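Local coordinates for serine protease pet (Escherichia coli, PDB 4OM9), which is a secreted autotransporter enterotoxin of enteroaggregative strains whose passenger domain probably cleaves host alpha-fodrin with a serine protease domain carried on a long beta-helix, at residues A[121-133]-A[180-192]. Residues are numbered along the deposited sequence; the frame is centred on the assembly and turned at random.
Sequences FNYNENNQNIIDR and NLRANTVGGNKVE
R182 lays its guanidinium over one face of the Y123 ring in a cation-pi contact, R182 CZ lying 4.0 Å from the centroid of the Y123 ring and 16° off its normal. The pair joins the turn before helix 127-134 to the beta hairpin of strands 172-185 and 188-195, in the protease domain of the chymotrypsin-like PA clan. The planes are not stacked flat but stand 41° apart, with NH2 over the ring centre. R182 NH2 also points at the backbone O of Y123, modelled so close that the length of this bond is doubtful. R182 NH1 donates to N127 OD1 at 2.9 Å, nearly in line with the amide C=O and near the guanidinium plane, and adds a weak bond to E125 O. The bend of the R182 chain at chi3 (82°) turns the group back to these acceptors. At the ring's edge, Y123 OH donates to L181 O over 2.5 Å, on a lone pair in the carbonyl plane. V191 CG2 approaches Y123 CE1 obliquely at 3.7 Å, while P244 of strand 239-244 also touches the tyrosine. Beside the polar groups, L181 CD1 meets I130 CG2 at 4.1 Å and, slightly farther, I131 CG1. Asn side chains shape both backbones: N122 OD1 accepts from N124 N in an Asx turn, N126 OD1 caps the helix through N129 N, and N180 OD1 closes another Asx turn at the strand corner, accepting from R182 N at 3.0 Å.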
ATOM      1  N   PHE A 121     -22.243  15.069  25.239  1.00 41.35           N
ATOM      2  CA  PHE A 121     -21.697  15.550  26.504  1.00 39.85           C
ATOM      3  C   PHE A 121     -22.776  16.179  27.395  1.00 40.25           C
ATOM      4  O   PHE A 121     -23.495  17.073  26.976  1.00 35.85           O
ATOM      5  CB  PHE A 121     -20.573  16.564  26.299  1.00 41.73           C
ATOM      6  CG  PHE A 121     -19.992  17.059  27.600  1.00 39.67           C
ATOM      7  CD1 PHE A 121     -19.237  16.209  28.399  1.00 37.66           C
ATOM      8  CD2 PHE A 121     -20.239  18.344  28.043  1.00 36.73           C
ATOM      9  CE1 PHE A 121     -18.729  16.637  29.597  1.00 40.16           C
ATOM     10  CE2 PHE A 121     -19.727  18.785  29.246  1.00 38.57           C
ATOM     11  CZ  PHE A 121     -18.971  17.928  30.033  1.00 36.89           C
ATOM     12  N   ASN A 122     -22.864  15.712  28.635  1.00 37.05           N
ATOM     13  CA  ASN A 122     -23.875  16.206  29.570  1.00 38.61           C
ATOM     14  C   ASN A 122     -23.260  16.920  30.761  1.00 38.47           C
ATOM     15  O   ASN A 122     -22.942  16.294  31.773  1.00 39.24           O
ATOM     16  CB  ASN A 122     -24.746  15.056  30.063  1.00 40.05           C
ATOM     17  CG  ASN A 122     -25.980  15.535  30.776  1.00 44.39           C
ATOM     18  OD1 ASN A 122     -26.080  16.704  31.147  1.00 44.99           O
ATOM     19  ND2 ASN A 122     -26.934  14.634  30.976  1.00 46.57           N
ATOM     20  N   TYR A 123     -23.130  18.237  30.651  1.00 35.47           N
ATOM     21  CA  TYR A 123     -22.513  19.048  31.697  1.00 38.40           C
ATOM     22  C   TYR A 123     -23.232  18.966  33.043  1.00 41.55           C
ATOM     23  O   TYR A 123     -22.671  19.343  34.062  1.00 44.79           O
ATOM     24  CB  TYR A 123     -22.448  20.514  31.259  1.00 35.22           C
ATOM     25  CG  TYR A 123     -21.466  21.362  32.056  1.00 34.65           C
ATOM     26  CD1 TYR A 123     -20.173  20.908  32.313  1.00 34.42           C
ATOM     27  CD2 TYR A 123     -21.817  22.633  32.505  1.00 35.23           C
ATOM     28  CE1 TYR A 123     -19.257  21.688  33.018  1.00 34.77           C
ATOM     29  CE2 TYR A 123     -20.918  23.419  33.206  1.00 35.59           C
ATOM     30  CZ  TYR A 123     -19.632  22.938  33.469  1.00 35.36           C
ATOM     31  OH  TYR A 123     -18.738  23.720  34.152  1.00 35.86           O
ATOM     32  N   ASN A 124     -24.470  18.481  33.041  1.00 46.98           N
ATOM     33  CA  ASN A 124     -25.298  18.474  34.240  1.00 46.98           C
ATOM     34  C   ASN A 124     -25.182  17.211  35.074  1.00 49.75           C
ATOM     35  O   ASN A 124     -25.899  17.048  36.062  1.00 55.70           O
ATOM     36  CB  ASN A 124     -26.758  18.685  33.863  1.00 49.70           C
ATOM     37  CG  ASN A 124     -26.975  19.986  33.151  1.00 53.28           C
ATOM     38  OD1 ASN A 124     -26.281  20.969  33.411  1.00 52.33           O
ATOM     39  ND2 ASN A 124     -27.928  20.002  32.228  1.00 53.08           N
ATOM     40  N   GLU A 125     -24.293  16.315  34.667  1.00 47.40           N
ATOM     41  CA  GLU A 125     -23.939  15.162  35.483  1.00 47.27           C
ATOM     42  C   GLU A 125     -23.035  15.675  36.571  1.00 46.61           C
ATOM     43  O   GLU A 125     -22.370  16.689  36.373  1.00 49.32           O
ATOM     44  CB  GLU A 125     -23.234  14.083  34.657  1.00 49.03           C
ATOM     45  CG  GLU A 125     -24.141  13.272  33.747  1.00 50.98           C
ATOM     46  CD  GLU A 125     -24.839  12.149  34.486  1.00 63.78           C
ATOM     47  OE1 GLU A 125     -24.427  10.982  34.304  1.00 63.43           O
ATOM     48  OE2 GLU A 125     -25.790  12.431  35.251  1.00 70.02           O
ATOM     49  N   ASN A 126     -22.997  15.004  37.717  1.00 51.78           N
ATOM     50  CA  ASN A 126     -22.103  15.455  38.783  1.00 52.69           C
ATOM     51  C   ASN A 126     -20.638  15.179  38.430  1.00 47.32           C
ATOM     52  O   ASN A 126     -20.336  14.372  37.542  1.00 44.86           O
ATOM     53  CB  ASN A 126     -22.473  14.821  40.142  1.00 54.68           C
ATOM     54  CG  ASN A 126     -22.381  13.301  40.143  1.00 53.59           C
ATOM     55  OD1 ASN A 126     -21.459  12.712  39.581  1.00 53.97           O
ATOM     56  ND2 ASN A 126     -23.340  12.660  40.793  1.00 56.79           N
ATOM     57  N   ASN A 127     -19.740  15.860  39.131  1.00 46.03           N
ATOM     58  CA  ASN A 127     -18.314  15.795  38.847  1.00 46.49           C
ATOM     59  C   ASN A 127     -17.730  14.383  38.805  1.00 47.70           C
ATOM     60  O   ASN A 127     -16.949  14.061  37.897  1.00 48.06           O
ATOM     61  CB  ASN A 127     -17.554  16.632  39.870  1.00 50.37           C
ATOM     62  CG  ASN A 127     -17.589  18.104  39.545  1.00 47.91           C
ATOM     63  OD1 ASN A 127     -18.400  18.545  38.737  1.00 46.81           O
ATOM     64  ND2 ASN A 127     -16.703  18.872  40.166  1.00 53.44           N
ATOM     65  N   GLN A 128     -18.116  13.535  39.752  1.00 41.16           N
ATOM     66  CA  GLN A 128     -17.582  12.180  39.772  1.00 44.87           C
ATOM     67  C   GLN A 128     -18.000  11.366  38.524  1.00 40.54           C
ATOM     68  O   GLN A 128     -17.201  10.596  37.991  1.00 39.26           O
ATOM     69  CB  GLN A 128     -18.007  11.451  41.041  1.00 41.45           C
ATOM     70  CG  GLN A 128     -17.287  10.117  41.254  1.00 43.19           C
ATOM     71  CD  GLN A 128     -15.772  10.249  41.333  1.00 44.98           C
ATOM     72  OE1 GLN A 128     -15.212  10.727  42.337  1.00 46.05           O
ATOM     73  NE2 GLN A 128     -15.091   9.805  40.275  1.00 45.82           N
ATOM     74  N   ASN A 129     -19.240  11.546  38.069  1.00 50.17           N
ATOM     75  CA  ASN A 129     -19.752  10.824  36.911  1.00 52.83           C
ATOM     76  C   ASN A 129     -19.008  11.211  35.635  1.00 50.40           C
ATOM     77  O   ASN A 129     -18.677  10.363  34.808  1.00 48.60           O
ATOM     78  CB  ASN A 129     -21.254  11.078  36.729  1.00 57.32           C
ATOM     79  CG  ASN A 129     -22.118  10.068  37.474  1.00 58.41           C
ATOM     80  OD1 ASN A 129     -21.623   9.259  38.263  1.00 57.16           O
ATOM     81  ND2 ASN A 129     -23.421  10.121  37.227  1.00 53.88           N
ATOM     82  N   ILE A 130     -18.747  12.500  35.495  1.00 41.99           N
ATOM     83  CA  ILE A 130     -18.022  13.016  34.348  1.00 39.57           C
ATOM     84  C   ILE A 130     -16.562  12.526  34.353  1.00 39.38           C
ATOM     85  O   ILE A 130     -16.000  12.175  33.306  1.00 36.47           O
ATOM     86  CB  ILE A 130     -18.098  14.556  34.329  1.00 35.56           C
ATOM     87  CG1 ILE A 130     -19.566  14.990  34.257  1.00 37.48           C
ATOM     88  CG2 ILE A 130     -17.323  15.133  33.174  1.00 34.62           C
ATOM     89  CD1 ILE A 130     -19.762  16.485  34.117  1.00 36.72           C
ATOM     90  N   ILE A 131     -15.964  12.491  35.537  1.00 39.80           N
ATOM     91  CA  ILE A 131     -14.600  12.020  35.695  1.00 39.60           C
ATOM     92  C   ILE A 131     -14.494  10.551  35.298  1.00 42.87           C
ATOM     93  O   ILE A 131     -13.608  10.178  34.535  1.00 44.89           O
ATOM     94  CB  ILE A 131     -14.103  12.210  37.143  1.00 44.56           C
ATOM     95  CG1 ILE A 131     -13.930  13.703  37.445  1.00 46.59           C
ATOM     96  CG2 ILE A 131     -12.789  11.436  37.374  1.00 43.17           C
ATOM     97  CD1 ILE A 131     -13.917  14.041  38.906  1.00 43.80           C
ATOM     98  N   ASP A 132     -15.419   9.731  35.785  1.00 46.12           N
ATOM     99  CA  ASP A 132     -15.425   8.309  35.464  1.00 44.12           C
ATOM    100  C   ASP A 132     -15.730   8.033  33.977  1.00 41.46           C
ATOM    101  O   ASP A 132     -15.186   7.090  33.407  1.00 41.99           O
ATOM    102  CB  ASP A 132     -16.415   7.578  36.378  1.00 45.47           C
ATOM    103  CG  ASP A 132     -15.928   7.515  37.841  1.00 54.77           C
ATOM    104  OD1 ASP A 132     -14.698   7.398  38.064  1.00 54.96           O
ATOM    105  OD2 ASP A 132     -16.761   7.587  38.774  1.00 51.42           O
ATOM    106  N   ARG A 133     -16.563   8.866  33.345  1.00 39.69           N
ATOM    107  CA  ARG A 133     -16.914   8.667  31.939  1.00 41.80           C
ATOM    108  C   ARG A 133     -15.819   9.145  30.981  1.00 41.77           C
ATOM    109  O   ARG A 133     -15.604   8.550  29.925  1.00 41.46           O
ATOM    110  CB  ARG A 133     -18.235   9.379  31.593  1.00 43.04           C
ATOM    111  CG  ARG A 133     -18.601   9.270  30.106  1.00 44.29           C
ATOM    112  CD  ARG A 133     -20.035   9.667  29.799  1.00 47.81           C
ATOM    113  NE  ARG A 133     -21.009   8.865  30.529  1.00 53.64           N
ATOM    114  CZ  ARG A 133     -21.362   7.631  30.188  1.00 56.89           C
ATOM    115  NH1 ARG A 133     -20.808   7.052  29.133  1.00 54.67           N
ATOM    116  NH2 ARG A 133     -22.263   6.973  30.905  1.00 56.79           N
ATOM    117  N   ASN A 180     -10.284  22.649  35.939  1.00 39.59           N
ATOM    118  CA  ASN A 180     -11.530  22.920  36.655  1.00 36.67           C
ATOM    119  C   ASN A 180     -12.754  22.657  35.788  1.00 35.09           C
ATOM    120  O   ASN A 180     -13.061  23.422  34.868  1.00 31.75           O
ATOM    121  CB  ASN A 180     -11.564  24.367  37.169  1.00 36.45           C
ATOM    122  CG  ASN A 180     -12.541  24.562  38.327  1.00 40.43           C
ATOM    123  OD1 ASN A 180     -13.432  23.735  38.550  1.00 39.63           O
ATOM    124  ND2 ASN A 180     -12.367  25.658  39.077  1.00 37.54           N
ATOM    125  N   LEU A 181     -13.464  21.582  36.107  1.00 33.15           N
ATOM    126  CA  LEU A 181     -14.723  21.256  35.462  1.00 34.14           C
ATOM    127  C   LEU A 181     -15.760  22.353  35.598  1.00 38.64           C
ATOM    128  O   LEU A 181     -16.574  22.525  34.718  1.00 34.96           O
ATOM    129  CB  LEU A 181     -15.292  19.959  36.027  1.00 36.12           C
ATOM    130  CG  LEU A 181     -14.794  18.681  35.358  1.00 35.96           C
ATOM    131  CD1 LEU A 181     -15.405  17.450  36.028  1.00 37.65           C
ATOM    132  CD2 LEU A 181     -15.107  18.722  33.853  1.00 32.25           C
ATOM    133  N   ARG A 182     -15.753  23.072  36.716  1.00 46.96           N
ATOM    134  CA  ARG A 182     -16.748  24.113  36.930  1.00 44.66           C
ATOM    135  C   ARG A 182     -16.093  25.378  37.460  1.00 46.04           C
ATOM    136  O   ARG A 182     -16.182  25.690  38.654  1.00 50.40           O
ATOM    137  CB  ARG A 182     -17.851  23.640  37.893  1.00 43.73           C
ATOM    138  CG  ARG A 182     -18.042  22.116  37.956  1.00 47.97           C
ATOM    139  CD  ARG A 182     -19.466  21.699  38.331  1.00 46.37           C
ATOM    140  NE  ARG A 182     -20.320  21.727  37.161  1.00 52.21           N
ATOM    141  CZ  ARG A 182     -20.779  20.657  36.520  1.00 42.85           C
ATOM    142  NH1 ARG A 182     -20.504  19.434  36.944  1.00 41.26           N
ATOM    143  NH2 ARG A 182     -21.549  20.823  35.456  1.00 39.19           N
ATOM    144  N   ALA A 183     -15.430  26.098  36.559  1.00 40.27           N
ATOM    145  CA  ALA A 183     -14.853  27.402  36.872  1.00 41.18           C
ATOM    146  C   ALA A 183     -15.928  28.495  36.914  1.00 41.51           C
ATOM    147  O   ALA A 183     -16.777  28.569  36.022  1.00 39.84           O
ATOM    148  CB  ALA A 183     -13.787  27.758  35.861  1.00 40.28           C
ATOM    149  N   ASN A 184     -15.873  29.335  37.949  1.00 43.94           N
ATOM    150  CA  ASN A 184     -16.860  30.399  38.146  1.00 47.89           C
ATOM    151  C   ASN A 184     -16.512  31.659  37.367  1.00 50.44           C
ATOM    152  O   ASN A 184     -15.759  32.507  37.836  1.00 54.75           O
ATOM    153  CB  ASN A 184     -16.990  30.736  39.638  1.00 49.99           C
ATOM    154  CG  ASN A 184     -17.888  31.938  39.899  1.00 49.28           C
ATOM    155  OD1 ASN A 184     -18.978  32.065  39.328  1.00 49.00           O
ATOM    156  ND2 ASN A 184     -17.429  32.830  40.757  1.00 48.02           N
ATOM    157  N   THR A 185     -17.065  31.793  36.176  1.00 50.27           N
ATOM    158  CA  THR A 185     -16.731  32.944  35.359  1.00 51.95           C
ATOM    159  C   THR A 185     -17.939  33.837  35.154  1.00 47.83           C
ATOM    160  O   THR A 185     -19.060  33.481  35.516  1.00 47.81           O
ATOM    161  CB  THR A 185     -16.216  32.525  33.999  1.00 47.31           C
ATOM    162  OG1 THR A 185     -17.261  31.831  33.307  1.00 47.30           O
ATOM    163  CG2 THR A 185     -15.006  31.618  34.141  1.00 45.60           C
ATOM    164  N   VAL A 186     -17.709  35.002  34.567  1.00 39.60           N
ATOM    165  CA  VAL A 186     -18.819  35.827  34.149  1.00 43.38           C
ATOM    166  C   VAL A 186     -19.546  35.127  33.004  1.00 41.78           C
ATOM    167  O   VAL A 186     -18.946  34.776  31.982  1.00 39.16           O
ATOM    168  CB  VAL A 186     -18.362  37.228  33.724  1.00 49.95           C
ATOM    169  CG1 VAL A 186     -17.102  37.148  32.895  1.00 53.45           C
ATOM    170  CG2 VAL A 186     -19.465  37.927  32.959  1.00 48.56           C
ATOM    171  N   GLY A 187     -20.842  34.908  33.194  1.00 39.80           N
ATOM    172  CA  GLY A 187     -21.661  34.259  32.193  1.00 32.74           C
ATOM    173  C   GLY A 187     -22.202  32.951  32.724  1.00 32.40           C
ATOM    174  O   GLY A 187     -23.295  32.530  32.342  1.00 36.09           O
ATOM    175  N   GLY A 188     -21.444  32.309  33.604  1.00 30.88           N
ATOM    176  CA  GLY A 188     -21.835  31.018  34.141  1.00 30.73           C
ATOM    177  C   GLY A 188     -20.647  30.072  34.259  1.00 32.76           C
ATOM    178  O   GLY A 188     -19.510  30.433  33.947  1.00 32.90           O
ATOM    179  N   ASN A 189     -20.910  28.856  34.723  1.00 35.05           N
ATOM    180  CA  ASN A 189     -19.862  27.861  34.900  1.00 34.23           C
ATOM    181  C   ASN A 189     -19.224  27.387  33.586  1.00 36.32           C
ATOM    182  O   ASN A 189     -19.929  27.100  32.613  1.00 32.20           O
ATOM    183  CB  ASN A 189     -20.421  26.672  35.666  1.00 37.35           C
ATOM    184  CG  ASN A 189     -20.459  26.924  37.158  1.00 42.21           C
ATOM    185  OD1 ASN A 189     -20.031  27.982  37.626  1.00 41.83           O
ATOM    186  ND2 ASN A 189     -20.966  25.956  37.913  1.00 38.29           N
ATOM    187  N   LYS A 190     -17.892  27.304  33.572  1.00 35.61           N
ATOM    188  CA  LYS A 190     -17.148  26.939  32.373  1.00 32.10           C
ATOM    189  C   LYS A 190     -15.993  25.995  32.678  1.00 35.03           C
ATOM    190  O   LYS A 190     -15.362  26.072  33.730  1.00 37.79           O
ATOM    191  CB  LYS A 190     -16.605  28.190  31.669  1.00 35.26           C
ATOM    192  CG  LYS A 190     -17.668  29.081  31.000  1.00 33.93           C
ATOM    193  CD  LYS A 190     -16.992  30.196  30.206  1.00 35.73           C
ATOM    194  CE  LYS A 190     -17.993  31.078  29.508  1.00 36.02           C
ATOM    195  NZ  LYS A 190     -18.905  31.744  30.499  1.00 38.51           N
ATOM    196  N   VAL A 191     -15.696  25.113  31.732  1.00 34.67           N
ATOM    197  CA  VAL A 191     -14.613  24.166  31.907  1.00 31.77           C
ATOM    198  C   VAL A 191     -13.292  24.861  31.647  1.00 34.97           C
ATOM    199  O   VAL A 191     -13.148  25.637  30.709  1.00 34.15           O
ATOM    200  CB  VAL A 191     -14.789  22.955  30.998  1.00 33.13           C
ATOM    201  CG1 VAL A 191     -13.533  22.076  30.993  1.00 32.56           C
ATOM    202  CG2 VAL A 191     -15.995  22.163  31.447  1.00 29.19           C
ATOM    203  N   GLU A 192     -12.334  24.603  32.528  1.00 36.20           N
ATOM    204  CA  GLU A 192     -11.041  25.258  32.470  1.00 36.25           C
ATOM    205  C   GLU A 192      -9.982  24.220  32.179  1.00 34.80           C
ATOM    206  O   GLU A 192      -9.997  23.132  32.759  1.00 33.70           O
ATOM    207  CB  GLU A 192     -10.746  25.986  33.786  1.00 38.04           C
ATOM    208  CG  GLU A 192      -9.364  26.642  33.868  1.00 39.08           C
ATOM    209  CD  GLU A 192      -9.020  27.082  35.305  1.00 41.84           C
ATOM    210  OE1 GLU A 192      -8.382  26.289  36.026  1.00 41.23           O
ATOM    211  OE2 GLU A 192      -9.393  28.204  35.710  1.00 39.50           O
TER
HETATM  212  O   HOH W   1     -15.197  21.966  40.251  1.00 40.82           O